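Aldehyde dehydrogenase (Listeria monocytogenes, PDB 3K9D) probably oxidises or reduces an aldehyde or oxo group with NAD or NADP as the electron partner. Local coordinates at residues Y84-L94 against G435-R443. Sequence-based numbering, arbitrary orientation.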
loop_
_atom_site.group_PDB
_atom_site.type_symbol
_atom_site.label_atom_id
_atom_site.label_comp_id
_atom_site.label_asym_id
_atom_site.label_seq_id
_atom_site.Cartn_x
_atom_site.Cartn_y
_atom_site.Cartn_z
ATOM N N TYR A 84 -1.490 -0.805 -22.969
ATOM C CA TYR A 84 -1.264 -1.698 -21.827
ATOM C C TYR A 84 -2.559 -1.997 -21.042
ATOM O O TYR A 84 -2.754 -3.124 -20.568
ATOM C CB TYR A 84 -0.162 -1.147 -20.901
ATOM C CG TYR A 84 -0.170 -1.735 -19.498
ATOM C CD1 TYR A 84 0.294 -3.030 -19.253
ATOM C CD2 TYR A 84 -0.645 -0.993 -18.422
ATOM C CE1 TYR A 84 0.272 -3.572 -17.962
ATOM C CE2 TYR A 84 -0.685 -1.522 -17.138
ATOM C CZ TYR A 84 -0.223 -2.808 -16.911
ATOM O OH TYR A 84 -0.258 -3.322 -15.629
ATOM N N ILE A 85 -3.443 -1.003 -20.922
ATOM C CA ILE A 85 -4.636 -1.132 -20.062
ATOM C C ILE A 85 -5.931 -1.587 -20.745
ATOM O O ILE A 85 -6.817 -2.104 -20.072
ATOM C CB ILE A 85 -4.921 0.152 -19.180
ATOM C CG1 ILE A 85 -5.523 1.308 -19.998
ATOM C CG2 ILE A 85 -3.691 0.586 -18.424
ATOM C CD1 ILE A 85 -5.821 2.563 -19.181
ATOM N N LYS A 86 -6.039 -1.417 -22.066
ATOM C CA LYS A 86 -7.312 -1.655 -22.777
ATOM C C LYS A 86 -8.001 -3.031 -22.565
ATOM O O LYS A 86 -9.229 -3.106 -22.506
ATOM C CB LYS A 86 -7.174 -1.335 -24.279
ATOM C CG LYS A 86 -6.328 -2.290 -25.114
ATOM C CD LYS A 86 -6.479 -1.952 -26.605
ATOM C CE LYS A 86 -6.121 -3.135 -27.509
ATOM N NZ LYS A 86 -4.678 -3.525 -27.437
ATOM N N ASP A 87 -7.221 -4.105 -22.442
ATOM C CA ASP A 87 -7.795 -5.451 -22.336
ATOM C C ASP A 87 -7.735 -6.048 -20.920
ATOM O O ASP A 87 -8.154 -7.191 -20.698
ATOM C CB ASP A 87 -7.153 -6.395 -23.358
ATOM C CG ASP A 87 -7.498 -6.027 -24.796
ATOM O OD1 ASP A 87 -8.635 -5.575 -25.044
ATOM O OD2 ASP A 87 -6.637 -6.202 -25.679
ATOM N N MET A 88 -7.240 -5.255 -19.971
ATOM C CA MET A 88 -7.141 -5.659 -18.562
ATOM C C MET A 88 -8.520 -5.718 -17.889
ATOM O O MET A 88 -9.384 -4.880 -18.159
ATOM C CB MET A 88 -6.229 -4.701 -17.795
ATOM C CG MET A 88 -4.714 -4.845 -18.080
ATOM S SD MET A 88 -3.720 -3.574 -17.243
ATOM C CE MET A 88 -4.118 -3.895 -15.513
ATOM N N LYS A 89 -8.715 -6.709 -17.019
ATOM C CA LYS A 89 -9.976 -6.861 -16.273
ATOM C C LYS A 89 -9.844 -6.099 -14.959
ATOM O O LYS A 89 -8.969 -6.409 -14.143
ATOM C CB LYS A 89 -10.303 -8.331 -15.985
ATOM C CG LYS A 89 -9.562 -9.372 -16.813
ATOM C CD LYS A 89 -10.385 -9.932 -17.952
ATOM C CE LYS A 89 -9.538 -10.909 -18.762
ATOM N NZ LYS A 89 -10.329 -11.655 -19.772
ATOM N N THR A 90 -10.686 -5.083 -14.770
ATOM C CA THR A 90 -10.533 -4.142 -13.649
ATOM C C THR A 90 -11.842 -3.810 -12.923
ATOM O O THR A 90 -11.837 -3.099 -11.909
ATOM C CB THR A 90 -9.879 -2.802 -14.111
ATOM O OG1 THR A 90 -10.724 -2.145 -15.068
ATOM C CG2 THR A 90 -8.502 -3.032 -14.715
ATOM N N ILE A 91 -12.951 -4.324 -13.452
ATOM C CA ILE A 91 -14.293 -3.970 -12.997
ATOM C C ILE A 91 -15.088 -5.235 -12.652
ATOM O O ILE A 91 -15.164 -6.168 -13.449
ATOM C CB ILE A 91 -15.062 -3.130 -14.077
ATOM C CG1 ILE A 91 -14.340 -1.812 -14.406
ATOM C CG2 ILE A 91 -16.528 -2.887 -13.682
ATOM C CD1 ILE A 91 -14.317 -0.774 -13.275
ATOM N N GLY A 92 -15.674 -5.268 -11.460
ATOM C CA GLY A 92 -16.626 -6.335 -11.124
ATOM C C GLY A 92 -15.955 -7.669 -10.857
ATOM O O GLY A 92 -14.801 -7.705 -10.448
ATOM N N MET A 93 -16.683 -8.757 -11.111
ATOM C CA MET A 93 -16.203 -10.111 -10.842
ATOM C C MET A 93 -14.998 -10.468 -11.707
ATOM O O MET A 93 -15.097 -10.485 -12.935
ATOM C CB MET A 93 -17.313 -11.129 -11.081
ATOM C CG MET A 93 -16.916 -12.563 -10.789
ATOM S SD MET A 93 -17.087 -12.962 -9.041
ATOM C CE MET A 93 -18.865 -12.977 -8.915
ATOM N N LEU A 94 -13.876 -10.765 -11.055
ATOM C CA LEU A 94 -12.649 -11.094 -11.755
ATOM C C LEU A 94 -12.421 -12.596 -11.833
ATOM O O LEU A 94 -12.042 -13.121 -12.879
ATOM C CB LEU A 94 -11.447 -10.410 -11.091
ATOM C CG LEU A 94 -11.414 -8.883 -10.957
ATOM C CD1 LEU A 94 -10.196 -8.466 -10.153
ATOM C CD2 LEU A 94 -11.414 -8.185 -12.318
ATOM N N GLY A 435 -0.305 1.404 -12.038
ATOM C CA GLY A 435 -1.380 1.362 -13.014
ATOM C C GLY A 435 -2.663 0.950 -12.334
ATOM O O GLY A 435 -2.787 1.104 -11.120
ATOM N N PRO A 436 -3.619 0.402 -13.111
ATOM C CA PRO A 436 -4.951 -0.023 -12.641
ATOM C C PRO A 436 -4.944 -0.924 -11.409
ATOM O O PRO A 436 -5.724 -0.705 -10.486
ATOM C CB PRO A 436 -5.510 -0.778 -13.847
ATOM C CG PRO A 436 -4.905 -0.073 -15.005
ATOM C CD PRO A 436 -3.476 0.191 -14.564
ATOM N N GLU A 437 -4.033 -1.896 -11.389
ATOM C CA GLU A 437 -3.957 -2.895 -10.325
ATOM C C GLU A 437 -3.486 -2.365 -8.968
ATOM O O GLU A 437 -3.520 -3.092 -7.976
ATOM C CB GLU A 437 -3.091 -4.082 -10.781
ATOM C CG GLU A 437 -3.767 -4.960 -11.836
ATOM C CD GLU A 437 -2.938 -6.165 -12.258
ATOM O OE1 GLU A 437 -3.245 -6.741 -13.319
ATOM O OE2 GLU A 437 -1.986 -6.547 -11.541
ATOM N N ASN A 438 -3.047 -1.108 -8.928
ATOM C CA ASN A 438 -2.746 -0.410 -7.676
ATOM C C ASN A 438 -3.885 0.505 -7.226
ATOM O O ASN A 438 -3.762 1.228 -6.226
ATOM C CB ASN A 438 -1.480 0.432 -7.833
ATOM C CG ASN A 438 -0.305 -0.373 -8.341
ATOM O OD1 ASN A 438 -0.074 -0.443 -9.539
ATOM N ND2 ASN A 438 0.422 -1.006 -7.433
ATOM N N LEU A 439 -4.974 0.499 -7.995
ATOM C CA LEU A 439 -6.080 1.430 -7.801
ATOM C C LEU A 439 -7.438 0.739 -7.694
ATOM O O LEU A 439 -8.482 1.354 -7.914
ATOM C CB LEU A 439 -6.088 2.495 -8.905
ATOM C CG LEU A 439 -4.838 3.388 -8.877
ATOM C CD1 LEU A 439 -4.627 3.998 -10.238
ATOM C CD2 LEU A 439 -4.921 4.468 -7.763
ATOM N N PHE A 440 -7.404 -0.550 -7.388
ATOM C CA PHE A 440 -8.580 -1.243 -6.861
ATOM C C PHE A 440 -8.179 -2.216 -5.761
ATOM O O PHE A 440 -7.051 -2.730 -5.760
ATOM C CB PHE A 440 -9.480 -1.888 -7.951
ATOM C CG PHE A 440 -8.847 -3.017 -8.719
ATOM C CD1 PHE A 440 -8.946 -4.330 -8.269
ATOM C CD2 PHE A 440 -8.199 -2.773 -9.923
ATOM C CE1 PHE A 440 -8.373 -5.378 -8.991
ATOM C CE2 PHE A 440 -7.629 -3.812 -10.657
ATOM C CZ PHE A 440 -7.706 -5.114 -10.190
ATOM N N ASN A 441 -9.101 -2.423 -4.816
ATOM C CA ASN A 441 -8.991 -3.460 -3.803
ATOM C C ASN A 441 -9.660 -4.722 -4.334
ATOM O O ASN A 441 -10.565 -4.649 -5.155
ATOM C CB ASN A 441 -9.718 -3.053 -2.510
ATOM C CG ASN A 441 -9.048 -1.924 -1.761
ATOM O OD1 ASN A 441 -9.731 -0.998 -1.321
ATOM N ND2 ASN A 441 -7.724 -2.006 -1.561
ATOM N N ILE A 442 -9.232 -5.879 -3.844
ATOM C CA ILE A 442 -9.934 -7.122 -4.131
ATOM C C ILE A 442 -10.821 -7.547 -2.950
ATOM O O ILE A 442 -10.337 -7.737 -1.830
ATOM C CB ILE A 442 -8.957 -8.235 -4.536
ATOM C CG1 ILE A 442 -8.205 -7.813 -5.818
ATOM C CG2 ILE A 442 -9.671 -9.578 -4.670
ATOM C CD1 ILE A 442 -7.942 -8.917 -6.819
ATOM N N ARG A 443 -12.117 -7.670 -3.210
ATOM C CA ARG A 443 -13.054 -8.303 -2.271
ATOM C C ARG A 443 -13.131 -9.810 -2.536
ATOM O O ARG A 443 -13.372 -10.235 -3.667
ATOM C CB ARG A 443 -14.442 -7.674 -2.388
ATOM C CG ARG A 443 -15.570 -8.427 -1.679
ATOM C CD ARG A 443 -16.942 -7.888 -2.084
ATOM N NE ARG A 443 -17.011 -6.429 -1.965
ATOM C CZ ARG A 443 -17.631 -5.622 -2.824
ATOM N NH1 ARG A 443 -18.232 -6.111 -3.900
ATOM N NH2 ARG A 443 -17.623 -4.311 -2.616
HETATM O O HOH W 1 -1.022 -2.363 -13.070
#
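Pro436, at the start of a 3-10 turn, is wedged among Ile85, Met88 and Thr90 in the turn and loop that lead, in this aldehyde dehydrogenase fold, from helix 67-85 to strand 92-97. Strands 92-97 and 440-447 each pair antiparallel with strand 102-116. The contact is mainly between side chains, with no direct hydrogen bond. Strand 440-447 also faces the second subunit, where Asn441 OD1 bonds Ala424 N and Arg443 NH1 bonds Ala389 O of that subunit, consistent with the subunit-joining strands of this family. Ile85 crosses the proline ring at about a right angle and sets CG2 3.7 Å from Pro436 CG, while Thr90 CG2 lies 3.8 Å from Pro436 CB. Thr90 OG1 is hydrogen-bonded to the carbonyl oxygen of Lys134 at the end of helix 121-134, which also packs on Pro436. Met88 bends at its last torsion (chi3 60°), which brings CE between the proline and Glu437, 3.8 Å from Pro436 CB and 3.7 Å from Glu437 OE1. Met88 SD meanwhile sits 3.5 Å above one face of the Tyr84 ring, displaced toward the rim. Further along, Phe440 and Leu94 come from opposite directions, and Leu94 CD1 lies 3.8 Å from Phe440 CE1 while also touching Ile442 CD1. With CG between the backbone N and the carbonyl carbon (chi1 66°), Phe440 turns one ring face to Thr90 O, which stands 4.2 Å above the plane, offset toward the rim. A water in the plane of the phenol ring lies 2.8 Å from Tyr84 OH and accepts only a weak bond from Glu437 N.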